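Local structure of sigma regulatory family protein-PP2C phosphatase (Chlamydia trachomatis serovar L2, 6MAB) at residues T31-L39 and V126-I134; Y72-K80 and V142-S150. The protein probably acts as a phosphatase in sigma-factor regulation; this piece is its periplasmic sensor domain, implicated in regulation linked to the TCA cycle. All coordinates share one frame; numbering follows the deposited sequence.

Contact 1: residues T31-L39 and V126-I134; sequences TIPLNIDIL and VLAVLQTNI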
ATOM      1  N   THR A  31      -9.104   7.801  -1.937  1.00 22.58           N
ATOM      2  CA  THR A  31      -9.773   6.529  -2.164  1.00 24.27           C
ATOM      3  C   THR A  31      -9.365   5.410  -1.210  1.00 21.03           C
ATOM      4  O   THR A  31     -10.170   4.509  -0.973  1.00 27.10           O
ATOM      5  CB  THR A  31      -9.513   6.049  -3.599  1.00 23.89           C
ATOM      6  OG1 THR A  31      -8.108   6.009  -3.843  1.00 26.47           O
ATOM      7  CG2 THR A  31     -10.154   6.989  -4.599  1.00 27.60           C
ATOM      8  N   ILE A  32      -8.155   5.427  -0.656  1.00 18.92           N
ATOM      9  CA  ILE A  32      -7.733   4.326   0.222  1.00 18.24           C
ATOM     10  C   ILE A  32      -8.151   4.486   1.688  1.00 18.29           C
ATOM     11  O   ILE A  32      -8.763   3.555   2.248  1.00 20.46           O
ATOM     12  CB  ILE A  32      -6.218   4.120   0.114  1.00 17.91           C
ATOM     13  CG1 ILE A  32      -5.841   3.701  -1.310  1.00 25.08           C
ATOM     14  CG2 ILE A  32      -5.755   3.062   1.125  1.00 23.69           C
ATOM     15  CD1 ILE A  32      -6.419   2.406  -1.781  1.00 41.11           C
ATOM     16  N   PRO A  33      -7.834   5.609   2.380  1.00 17.33           N
ATOM     17  CA  PRO A  33      -7.998   5.665   3.843  1.00 18.63           C
ATOM     18  C   PRO A  33      -9.418   6.026   4.270  1.00 18.32           C
ATOM     19  O   PRO A  33      -9.668   7.063   4.908  1.00 20.70           O
ATOM     20  CB  PRO A  33      -6.960   6.722   4.234  1.00 23.87           C
ATOM     21  CG  PRO A  33      -7.016   7.713   3.101  1.00 25.13           C
ATOM     22  CD  PRO A  33      -7.226   6.853   1.863  1.00 19.68           C
ATOM     23  N   LEU A  34     -10.356   5.140   3.935  1.00 19.92           N
ATOM     24  CA  LEU A  34     -11.781   5.302   4.226  1.00 20.92           C
ATOM     25  C   LEU A  34     -12.205   4.581   5.512  1.00 15.71           C
ATOM     26  O   LEU A  34     -13.382   4.191   5.656  1.00 16.94           O
ATOM     27  CB  LEU A  34     -12.597   4.811   3.042  1.00 22.01           C
ATOM     28  CG  LEU A  34     -12.289   5.532   1.719  1.00 29.46           C
ATOM     29  CD1 LEU A  34     -13.165   4.979   0.597  1.00 30.65           C
ATOM     30  CD2 LEU A  34     -12.450   7.048   1.850  1.00 33.66           C
ATOM     31  N   ASN A  35     -11.274   4.488   6.468  1.00 17.57           N
ATOM     32  CA  ASN A  35     -11.505   3.814   7.738  1.00 16.06           C
ATOM     33  C   ASN A  35     -12.760   4.309   8.440  1.00 15.81           C
ATOM     34  O   ASN A  35     -13.553   3.504   8.940  1.00 17.42           O
ATOM     35  CB  ASN A  35     -10.297   4.001   8.631  1.00 14.03           C
ATOM     36  CG  ASN A  35      -9.017   3.467   7.995  1.00 17.75           C
ATOM     37  OD1 ASN A  35      -8.554   3.990   6.973  1.00 17.07           O
ATOM     38  ND2 ASN A  35      -8.441   2.425   8.601  1.00 16.21           N
ATOM     39  N   ILE A  36     -12.939   5.632   8.527  1.00 16.57           N
ATOM     40  CA  ILE A  36     -14.071   6.160   9.272  1.00 15.50           C
ATOM     41  C   ILE A  36     -15.373   5.657   8.678  1.00 18.00           C
ATOM     42  O   ILE A  36     -16.292   5.253   9.407  1.00 18.49           O
ATOM     43  CB  ILE A  36     -14.021   7.693   9.298  1.00 19.10           C
ATOM     44  CG1 ILE A  36     -12.898   8.139  10.226  1.00 24.31           C
ATOM     45  CG2 ILE A  36     -15.367   8.253   9.773  1.00 27.88           C
ATOM     46  CD1 ILE A  36     -12.810   9.695  10.346  1.00 27.46           C
ATOM     47  N   ASP A  37     -15.495   5.724   7.349  1.00 20.45           N
ATOM     48  CA  ASP A  37     -16.744   5.345   6.698  1.00 19.09           C
ATOM     49  C   ASP A  37     -17.009   3.852   6.846  1.00 17.89           C
ATOM     50  O   ASP A  37     -18.160   3.437   7.022  1.00 18.38           O
ATOM     51  CB  ASP A  37     -16.728   5.744   5.218  1.00 19.37           C
ATOM     52  CG  ASP A  37     -16.882   7.242   5.003  1.00 34.48           C
ATOM     53  OD1 ASP A  37     -17.329   7.927   5.938  1.00 36.53           O
ATOM     54  OD2 ASP A  37     -16.564   7.719   3.890  1.00 43.94           O
ATOM     55  N   ILE A  38     -15.954   3.026   6.766  1.00 17.86           N
ATOM     56  CA  ILE A  38     -16.105   1.589   6.940  1.00 15.09           C
ATOM     57  C   ILE A  38     -16.530   1.247   8.364  1.00 19.50           C
ATOM     58  O   ILE A  38     -17.430   0.422   8.564  1.00 19.64           O
ATOM     59  CB  ILE A  38     -14.797   0.881   6.544  1.00 16.65           C
ATOM     60  CG1 ILE A  38     -14.572   1.037   5.042  1.00 19.97           C
ATOM     61  CG2 ILE A  38     -14.866  -0.596   6.903  1.00 21.84           C
ATOM     62  CD1 ILE A  38     -13.184   0.649   4.615  1.00 21.49           C
ATOM     63  N   LEU A  39     -15.917   1.883   9.376  1.00 17.43           N
ATOM     64  CA  LEU A  39     -16.321   1.621  10.757  1.00 17.23           C
ATOM     65  C   LEU A  39     -17.760   2.068  10.985  1.00 19.13           C
ATOM     66  O   LEU A  39     -18.559   1.366  11.627  1.00 19.24           O
ATOM     67  CB  LEU A  39     -15.381   2.318  11.740  1.00 16.72           C
ATOM     68  CG  LEU A  39     -15.735   2.229  13.240  1.00 16.27           C
ATOM     69  CD1 LEU A  39     -15.665   0.789  13.713  1.00 20.06           C
ATOM     70  CD2 LEU A  39     -14.814   3.083  14.090  1.00 20.09           C
ATOM     71  N   VAL A 126      -2.530  -6.685  -5.001  1.00 18.63           N
ATOM     72  CA  VAL A 126      -2.162  -5.737  -3.961  1.00 18.13           C
ATOM     73  C   VAL A 126      -3.426  -5.326  -3.228  1.00 17.52           C
ATOM     74  O   VAL A 126      -4.446  -5.010  -3.853  1.00 20.69           O
ATOM     75  CB  VAL A 126      -1.438  -4.522  -4.558  1.00 18.31           C
ATOM     76  CG1 VAL A 126      -1.223  -3.448  -3.531  1.00 20.61           C
ATOM     77  CG2 VAL A 126      -0.109  -4.963  -5.121  1.00 24.19           C
ATOM     78  N   LEU A 127      -3.349  -5.318  -1.906  1.00 16.48           N
ATOM     79  CA  LEU A 127      -4.495  -5.100  -1.044  1.00 16.45           C
ATOM     80  C   LEU A 127      -4.335  -3.808  -0.264  1.00 15.93           C
ATOM     81  O   LEU A 127      -3.242  -3.476   0.198  1.00 17.98           O
ATOM     82  CB  LEU A 127      -4.646  -6.233  -0.058  1.00 16.51           C
ATOM     83  CG  LEU A 127      -4.843  -7.626  -0.647  1.00 20.59           C
ATOM     84  CD1 LEU A 127      -4.723  -8.706   0.425  1.00 24.11           C
ATOM     85  CD2 LEU A 127      -6.187  -7.683  -1.347  1.00 22.84           C
ATOM     86  N   ALA A 128      -5.443  -3.088  -0.118  1.00 16.67           N
ATOM     87  CA  ALA A 128      -5.533  -2.028   0.865  1.00 16.94           C
ATOM     88  C   ALA A 128      -5.836  -2.660   2.208  1.00 14.35           C
ATOM     89  O   ALA A 128      -6.880  -3.296   2.376  1.00 19.70           O
ATOM     90  CB  ALA A 128      -6.639  -1.062   0.475  1.00 18.20           C
ATOM     91  N   VAL A 129      -4.922  -2.488   3.146  1.00 16.30           N
ATOM     92  CA  VAL A 129      -5.033  -3.036   4.490  1.00 14.17           C
ATOM     93  C   VAL A 129      -5.408  -1.880   5.395  1.00 14.09           C
ATOM     94  O   VAL A 129      -4.598  -0.974   5.608  1.00 18.55           O
ATOM     95  CB  VAL A 129      -3.723  -3.679   4.942  1.00 19.46           C
ATOM     96  CG1 VAL A 129      -3.872  -4.285   6.325  1.00 21.08           C
ATOM     97  CG2 VAL A 129      -3.257  -4.725   3.917  1.00 19.21           C
ATOM     98  N   LEU A 130      -6.625  -1.919   5.911  1.00 15.61           N
ATOM     99  CA  LEU A 130      -7.147  -0.886   6.798  1.00 15.41           C
ATOM    100  C   LEU A 130      -7.377  -1.485   8.178  1.00 16.23           C
ATOM    101  O   LEU A 130      -7.992  -2.547   8.306  1.00 18.19           O
ATOM    102  CB  LEU A 130      -8.442  -0.310   6.254  1.00 15.73           C
ATOM    103  CG  LEU A 130      -8.258   0.842   5.279  1.00 18.08           C
ATOM    104  CD1 LEU A 130      -7.477   0.425   4.038  1.00 20.36           C
ATOM    105  CD2 LEU A 130      -9.598   1.441   4.884  1.00 18.47           C
ATOM    106  N   GLN A 131      -6.820  -0.836   9.194  1.00 15.50           N
ATOM    107  CA  GLN A 131      -6.975  -1.246  10.578  1.00 13.68           C
ATOM    108  C   GLN A 131      -7.474  -0.065  11.374  1.00 15.66           C
ATOM    109  O   GLN A 131      -6.889   1.019  11.283  1.00 16.67           O
ATOM    110  CB  GLN A 131      -5.645  -1.763  11.123  1.00 17.55           C
ATOM    111  CG  GLN A 131      -5.163  -2.938  10.306  1.00 17.06           C
ATOM    112  CD  GLN A 131      -3.841  -3.540  10.783  1.00 17.32           C
ATOM    113  OE1 GLN A 131      -3.362  -3.260  11.886  1.00 19.41           O
ATOM    114  NE2 GLN A 131      -3.267  -4.399   9.948  1.00 22.81           N
ATOM    115  N   THR A 132      -8.557  -0.275  12.119  1.00 15.66           N
ATOM    116  CA  THR A 132      -9.200   0.774  12.897  1.00 14.99           C
ATOM    117  C   THR A 132      -9.443   0.304  14.327  1.00 17.88           C
ATOM    118  O   THR A 132     -10.031  -0.761  14.544  1.00 19.41           O
ATOM    119  CB  THR A 132     -10.501   1.172  12.227  1.00 14.99           C
ATOM    120  OG1 THR A 132     -10.213   1.623  10.901  1.00 17.27           O
ATOM    121  CG2 THR A 132     -11.212   2.282  13.020  1.00 19.20           C
ATOM    122  N   ASN A 133      -9.008   1.106  15.300  1.00 17.41           N
ATOM    123  CA  ASN A 133      -9.157   0.730  16.697  1.00 20.34           C
ATOM    124  C   ASN A 133     -10.619   0.833  17.134  1.00 21.49           C
ATOM    125  O   ASN A 133     -11.341   1.769  16.773  1.00 21.33           O
ATOM    126  CB  ASN A 133      -8.267   1.598  17.592  1.00 19.18           C
ATOM    127  CG  ASN A 133      -6.890   1.042  17.751  1.00 23.18           C
ATOM    128  OD1 ASN A 133      -6.695  -0.180  17.801  1.00 25.41           O
ATOM    129  ND2 ASN A 133      -5.914   1.923  17.840  1.00 28.47           N
ATOM    130  N   ILE A 134     -11.056  -0.170  17.887  1.00 18.83           N
ATOM    131  CA  ILE A 134     -12.375  -0.196  18.505  1.00 21.84           C
ATOM    132  C   ILE A 134     -12.148   0.202  19.960  1.00 25.71           C
ATOM    133  O   ILE A 134     -11.637  -0.581  20.768  1.00 25.37           O
ATOM    134  CB  ILE A 134     -13.036  -1.570  18.358  1.00 24.80           C
ATOM    135  CG1 ILE A 134     -13.263  -1.862  16.858  1.00 24.99           C
ATOM    136  CG2 ILE A 134     -14.348  -1.624  19.140  1.00 24.42           C
ATOM    137  CD1 ILE A 134     -13.558  -3.326  16.568  1.00 34.61           C
TER
HETATM  138  O   HOH W   1     -12.427   0.789   9.594  1.00 19.85           O

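Contact 2: residues Y72-K80 and V142-S150; sequences YKEISLVKK and VLGVLYTLS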
ATOM      1  N   TYR A  72     -15.420  -6.913  -0.134  1.00 26.48           N
ATOM      2  CA  TYR A  72     -14.139  -6.955   0.553  1.00 21.49           C
ATOM      3  C   TYR A  72     -13.544  -8.342   0.408  1.00 25.61           C
ATOM      4  O   TYR A  72     -14.271  -9.338   0.389  1.00 28.31           O
ATOM      5  CB  TYR A  72     -14.298  -6.618   2.031  1.00 22.83           C
ATOM      6  CG  TYR A  72     -14.626  -5.174   2.240  1.00 26.30           C
ATOM      7  CD1 TYR A  72     -13.617  -4.235   2.334  1.00 29.59           C
ATOM      8  CD2 TYR A  72     -15.938  -4.737   2.290  1.00 36.11           C
ATOM      9  CE1 TYR A  72     -13.900  -2.904   2.508  1.00 29.39           C
ATOM     10  CE2 TYR A  72     -16.230  -3.395   2.472  1.00 32.14           C
ATOM     11  CZ  TYR A  72     -15.203  -2.492   2.579  1.00 30.33           C
ATOM     12  OH  TYR A  72     -15.453  -1.155   2.727  1.00 34.34           O
ATOM     13  N   LYS A  73     -12.218  -8.416   0.298  1.00 23.79           N
ATOM     14  CA  LYS A  73     -11.592  -9.720   0.441  1.00 26.38           C
ATOM     15  C   LYS A  73     -11.774 -10.238   1.858  1.00 25.76           C
ATOM     16  O   LYS A  73     -11.955 -11.443   2.059  1.00 27.37           O
ATOM     17  CB  LYS A  73     -10.112  -9.646   0.069  1.00 23.59           C
ATOM     18  CG  LYS A  73      -9.371 -10.971   0.308  1.00 35.32           C
ATOM     19  CD  LYS A  73      -7.896 -10.896  -0.078  1.00 36.42           C
ATOM     20  CE  LYS A  73      -7.215 -12.247   0.104  1.00 41.77           C
ATOM     21  NZ  LYS A  73      -7.365 -13.066  -1.116  1.00 44.21           N
ATOM     22  N   GLU A  74     -11.764  -9.341   2.840  1.00 21.80           N
ATOM     23  CA  GLU A  74     -11.947  -9.716   4.233  1.00 24.81           C
ATOM     24  C   GLU A  74     -12.384  -8.499   5.018  1.00 21.66           C
ATOM     25  O   GLU A  74     -11.792  -7.425   4.883  1.00 22.85           O
ATOM     26  CB  GLU A  74     -10.640 -10.263   4.838  1.00 24.78           C
ATOM     27  CG  GLU A  74     -10.729 -10.647   6.321  1.00 30.47           C
ATOM     28  CD  GLU A  74      -9.432 -11.261   6.849  1.00 31.67           C
ATOM     29  OE1 GLU A  74      -8.714 -11.863   6.033  1.00 30.58           O
ATOM     30  OE2 GLU A  74      -9.130 -11.139   8.064  1.00 23.65           O
ATOM     31  N   ILE A  75     -13.392  -8.672   5.859  1.00 20.12           N
ATOM     32  CA  ILE A  75     -13.608  -7.758   6.965  1.00 18.93           C
ATOM     33  C   ILE A  75     -13.693  -8.582   8.246  1.00 19.60           C
ATOM     34  O   ILE A  75     -14.453  -9.553   8.314  1.00 25.66           O
ATOM     35  CB  ILE A  75     -14.865  -6.892   6.752  1.00 20.39           C
ATOM     36  CG1 ILE A  75     -15.090  -6.027   7.972  1.00 22.80           C
ATOM     37  CG2 ILE A  75     -16.075  -7.753   6.495  1.00 32.59           C
ATOM     38  CD1 ILE A  75     -16.027  -4.883   7.695  1.00 31.99           C
ATOM     39  N   SER A  76     -12.870  -8.222   9.243  1.00 22.56           N
ATOM     40  CA  SER A  76     -12.727  -9.001  10.469  1.00 23.24           C
ATOM     41  C   SER A  76     -12.760  -8.113  11.707  1.00 17.98           C
ATOM     42  O   SER A  76     -12.173  -7.035  11.725  1.00 21.20           O
ATOM     43  CB  SER A  76     -11.406  -9.788  10.477  1.00 22.62           C
ATOM     44  OG  SER A  76     -11.405 -10.778   9.469  1.00 23.13           O
ATOM     45  N   LEU A  77     -13.433  -8.608  12.741  1.00 22.57           N
ATOM     46  CA  LEU A  77     -13.331  -8.071  14.084  1.00 23.47           C
ATOM     47  C   LEU A  77     -12.281  -8.869  14.826  1.00 22.90           C
ATOM     48  O   LEU A  77     -12.430 -10.091  15.001  1.00 25.00           O
ATOM     49  CB  LEU A  77     -14.654  -8.171  14.824  1.00 24.35           C
ATOM     50  CG  LEU A  77     -15.811  -7.248  14.532  1.00 38.21           C
ATOM     51  CD1 LEU A  77     -16.947  -7.654  15.478  1.00 34.93           C
ATOM     52  CD2 LEU A  77     -15.383  -5.799  14.743  1.00 37.26           C
ATOM     53  N   VAL A  78     -11.244  -8.176  15.274  1.00 23.26           N
ATOM     54  CA  VAL A  78     -10.072  -8.781  15.890  1.00 23.25           C
ATOM     55  C   VAL A  78     -10.049  -8.339  17.342  1.00 27.79           C
ATOM     56  O   VAL A  78      -9.872  -7.154  17.638  1.00 25.65           O
ATOM     57  CB  VAL A  78      -8.785  -8.383  15.158  1.00 23.69           C
ATOM     58  CG1 VAL A  78      -7.571  -9.187  15.713  1.00 25.28           C
ATOM     59  CG2 VAL A  78      -8.951  -8.615  13.672  1.00 23.32           C
ATOM     60  N   LYS A  79     -10.233  -9.290  18.257  1.00 26.78           N
ATOM     61  CA  LYS A  79     -10.264  -8.958  19.671  1.00 27.00           C
ATOM     62  C   LYS A  79      -8.841  -8.752  20.164  1.00 35.87           C
ATOM     63  O   LYS A  79      -7.933  -9.508  19.813  1.00 29.53           O
ATOM     64  CB  LYS A  79     -10.938 -10.074  20.470  1.00 29.73           C
ATOM     65  CG  LYS A  79     -10.939  -9.851  21.954  1.00 32.76           C
ATOM     66  CD  LYS A  79     -11.581 -11.028  22.676  1.00 44.55           C
ATOM     67  CE  LYS A  79     -11.563 -10.830  24.181  1.00 51.85           C
ATOM     68  NZ  LYS A  79     -12.391  -9.655  24.588  1.00 67.12           N
ATOM     69  N   LYS A  80      -8.642  -7.721  20.968  1.00 27.87           N
ATOM     70  CA  LYS A  80      -7.411  -7.587  21.731  1.00 29.57           C
ATOM     71  C   LYS A  80      -7.631  -8.308  23.055  1.00 33.47           C
ATOM     72  O   LYS A  80      -8.395  -7.845  23.908  1.00 38.32           O
ATOM     73  CB  LYS A  80      -7.041  -6.121  21.935  1.00 35.42           C
ATOM     74  CG  LYS A  80      -5.635  -5.906  22.495  1.00 38.20           C
ATOM     75  CD  LYS A  80      -5.411  -4.427  22.772  1.00 36.82           C
ATOM     76  CE  LYS A  80      -4.024  -4.131  23.320  1.00 40.30           C
ATOM     77  NZ  LYS A  80      -3.910  -2.674  23.613  1.00 42.52           N
ATOM     78  N   VAL A 142      -8.465   0.213  24.019  1.00 31.90           N
ATOM     79  CA  VAL A 142      -8.585  -0.569  22.793  1.00 26.68           C
ATOM     80  C   VAL A 142      -9.176  -1.929  23.137  1.00 31.81           C
ATOM     81  O   VAL A 142      -8.603  -2.695  23.921  1.00 31.98           O
ATOM     82  CB  VAL A 142      -7.234  -0.713  22.076  1.00 29.96           C
ATOM     83  CG1 VAL A 142      -7.341  -1.718  20.938  1.00 27.79           C
ATOM     84  CG2 VAL A 142      -6.770   0.631  21.510  1.00 31.71           C
ATOM     85  N   LEU A 143     -10.342  -2.220  22.570  1.00 30.50           N
ATOM     86  CA  LEU A 143     -10.991  -3.512  22.737  1.00 28.37           C
ATOM     87  C   LEU A 143     -10.666  -4.468  21.609  1.00 35.22           C
ATOM     88  O   LEU A 143     -10.798  -5.688  21.768  1.00 27.97           O
ATOM     89  CB  LEU A 143     -12.507  -3.335  22.795  1.00 28.87           C
ATOM     90  CG  LEU A 143     -13.065  -2.455  23.927  1.00 31.39           C
ATOM     91  CD1 LEU A 143     -14.575  -2.362  23.866  1.00 36.13           C
ATOM     92  CD2 LEU A 143     -12.637  -3.019  25.286  1.00 38.25           C
ATOM     93  N   GLY A 144     -10.258  -3.935  20.471  1.00 24.78           N
ATOM     94  CA  GLY A 144     -10.044  -4.749  19.300  1.00 24.60           C
ATOM     95  C   GLY A 144      -9.791  -3.848  18.116  1.00 24.55           C
ATOM     96  O   GLY A 144      -9.673  -2.627  18.256  1.00 22.82           O
ATOM     97  N   VAL A 145      -9.719  -4.474  16.953  1.00 20.38           N
ATOM     98  CA  VAL A 145      -9.403  -3.789  15.709  1.00 22.62           C
ATOM     99  C   VAL A 145     -10.370  -4.266  14.638  1.00 23.84           C
ATOM    100  O   VAL A 145     -10.646  -5.462  14.537  1.00 21.55           O
ATOM    101  CB  VAL A 145      -7.941  -4.050  15.293  1.00 21.90           C
ATOM    102  CG1 VAL A 145      -7.658  -3.486  13.889  1.00 20.09           C
ATOM    103  CG2 VAL A 145      -7.003  -3.431  16.327  1.00 25.17           C
ATOM    104  N   LEU A 146     -10.918  -3.326  13.862  1.00 18.27           N
ATOM    105  CA  LEU A 146     -11.666  -3.653  12.648  1.00 17.42           C
ATOM    106  C   LEU A 146     -10.666  -3.694  11.498  1.00 16.40           C
ATOM    107  O   LEU A 146     -10.041  -2.676  11.164  1.00 17.69           O
ATOM    108  CB  LEU A 146     -12.764  -2.633  12.378  1.00 19.55           C
ATOM    109  CG  LEU A 146     -13.607  -2.942  11.136  1.00 17.74           C
ATOM    110  CD1 LEU A 146     -14.342  -4.263  11.298  1.00 22.15           C
ATOM    111  CD2 LEU A 146     -14.619  -1.834  10.870  1.00 20.53           C
ATOM    112  N   TYR A 147     -10.477  -4.893  10.937  1.00 16.62           N
ATOM    113  CA  TYR A 147      -9.452  -5.206   9.960  1.00 16.63           C
ATOM    114  C   TYR A 147     -10.124  -5.483   8.617  1.00 20.09           C
ATOM    115  O   TYR A 147     -10.977  -6.367   8.529  1.00 18.60           O
ATOM    116  CB  TYR A 147      -8.693  -6.425  10.474  1.00 16.22           C
ATOM    117  CG  TYR A 147      -7.583  -6.979   9.606  1.00 16.78           C
ATOM    118  CD1 TYR A 147      -7.858  -7.859   8.581  1.00 18.11           C
ATOM    119  CD2 TYR A 147      -6.254  -6.663   9.862  1.00 18.62           C
ATOM    120  CE1 TYR A 147      -6.824  -8.400   7.793  1.00 17.60           C
ATOM    121  CE2 TYR A 147      -5.222  -7.195   9.083  1.00 18.76           C
ATOM    122  CZ  TYR A 147      -5.519  -8.064   8.064  1.00 18.44           C
ATOM    123  OH  TYR A 147      -4.509  -8.614   7.295  1.00 22.91           O
ATOM    124  N   THR A 148      -9.762  -4.722   7.579  1.00 16.36           N
ATOM    125  CA  THR A 148     -10.317  -4.951   6.249  1.00 16.11           C
ATOM    126  C   THR A 148      -9.211  -5.048   5.200  1.00 17.62           C
ATOM    127  O   THR A 148      -8.162  -4.384   5.284  1.00 17.15           O
ATOM    128  CB  THR A 148     -11.339  -3.893   5.823  1.00 20.03           C
ATOM    129  OG1 THR A 148     -10.745  -2.610   5.864  1.00 21.12           O
ATOM    130  CG2 THR A 148     -12.555  -3.907   6.736  1.00 21.67           C
ATOM    131  N   LEU A 149      -9.469  -5.923   4.225  1.00 17.76           N
ATOM    132  CA  LEU A 149      -8.644  -6.127   3.040  1.00 15.95           C
ATOM    133  C   LEU A 149      -9.500  -5.901   1.801  1.00 19.51           C
ATOM    134  O   LEU A 149     -10.554  -6.530   1.655  1.00 18.90           O
ATOM    135  CB  LEU A 149      -8.074  -7.547   3.003  1.00 17.55           C
ATOM    136  CG  LEU A 149      -7.239  -8.030   4.182  1.00 17.96           C
ATOM    137  CD1 LEU A 149      -6.846  -9.495   3.976  1.00 20.70           C
ATOM    138  CD2 LEU A 149      -5.991  -7.173   4.400  1.00 17.80           C
ATOM    139  N   SER A 150      -9.048  -5.008   0.926  1.00 15.94           N
ATOM    140  CA  SER A 150      -9.740  -4.644  -0.303  1.00 20.37           C
ATOM    141  C   SER A 150      -8.782  -4.753  -1.495  1.00 21.33           C
ATOM    142  O   SER A 150      -7.662  -4.220  -1.457  1.00 20.35           O
ATOM    143  CB  SER A 150     -10.306  -3.194  -0.155  1.00 24.64           C
ATOM    144  OG  SER A 150     -10.669  -2.627  -1.389  1.00 45.64           O
TER
HETATM  145  O   HOH W   2     -12.022  -6.672  23.898  1.00 34.20           O
HETATM  146  O   HOH W   3      -6.015  -2.265  25.380  1.00 51.52           O

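Contact 1: residues T31-L39 and V126-I134
Leu130 forms the apolar centre, rising from strand 126-134 into the bend that leads into helix 35-39. Leu130 CD2 meets Ile38 CD1 at 3.7 Å, the two side chains crossing at about a right angle. Leu130 CD2 also lies 3.5 Å from Ile32 O, a carbonyl already taken by Leu34 N in the inverse gamma turn centred on Pro33. On one flank, Ile32 CD1 rests on Ala128 CB (4.1 Å); on the other, Leu39 CD2 reaches Thr132 CG2 (3.8 Å).

Asn35 makes the polar edge. With CG swung away from its carbonyl carbon (chi1 -58°), its amide lies against Leu130 and hands an N-H to Thr132: Asn35 ND2 to Thr132 OG1 is 3.0 Å, fairly straight at 161° and only 3° out of the amide plane. Asn35 ND2 also donates to Leu114 O in strand 113-119. A water 2.7 Å from Thr132 OG1 also donates to Asn35 O.

Asn35 OD1 is buried against Leu130 with no polar partner in the model. The amide is thus tied to two neighbouring strands through its nitrogen, and the first turn of helix 35-39 joins the sheet by apolar packing, this amide and one water.

Contact 2: residues Y72-K80 and V142-S150
The carboxylate of Glu74 lies against the Tyr147 ring, approaching obliquely with the two planes 41° apart; Glu74 OE2 is 3.6 Å from both CD1 and CE1 of Tyr147. Tyr101 completes this cluster, its ring set edge-to-face with Tyr147 and its hydroxyl bonded to Glu74 OE2. Ser76 OG donates to the same oxygen on its anti side, somewhat out of the carboxylate plane, giving OE2 two hydroxyl partners while OE1 is held by a salt bridge to Arg93. Tyr72 is the other ring: Leu149 O lies at its edge, in plane, and Thr148 CB approaches Tyr72 CD1 obliquely at 4.2 Å.

Leu149 runs alongside Glu74, Leu149 CD1 lying 3.7 Å from Glu74 OE1, and farther along the same face Val78 CG2 touches Tyr147 CB. The other face is carried by Ile75, where Ile75 CG1, held anti to the backbone N (chi1 176°), meets Thr148 CG2 at 3.5 Å and also packs on Leu146 CD1. Leu77 CD2 reaches that Leu146 methyl too, and helix 35-45 covers this face through Leu39 and Phe42.

Backbone bonds join Glu74, Ser76 and Val78 in both directions to Leu149, Tyr147 and Val145; Tyr147 N to Ser76 O is almost straight (178°). At the Lys80/Val142 end Lys80 N donates to Leu143 O, and waters link Lys79 NZ to Leu143 O and Lys80 NZ to Val142 O. At the Lys73/Leu149 end Lys73 N, weakly, and Glu74 N both address Leu149 O, a classic beta bulge. The paired strands are neighbours inside a five-stranded antiparallel sheet of order 2-1-5-4-3, the first strand lying beside the last, as in the PAS-like modules of periplasmic sensor domains.

How the contacts relate
From the N terminus, the long helix 2-31 leads into 31-39, then 72-80, 126-134 and 142-150 follow, so the segments alternate and the two contacts cross. Contact 1 closes a loop of 86 residues by laying the second helix on the sheet; contact 2 closes one of 61 by joining the sheet's first strand to its last. Strands 126-135 and 142-151 follow each other and pair side by side, with probable backbone bonds from Leu146 N to Thr132 O and Leu143 N to Ile134 O. Ile38 also packs against the Tyr72 hydroxyl, so helix 35-45 spans both contacts across one face of the sheet.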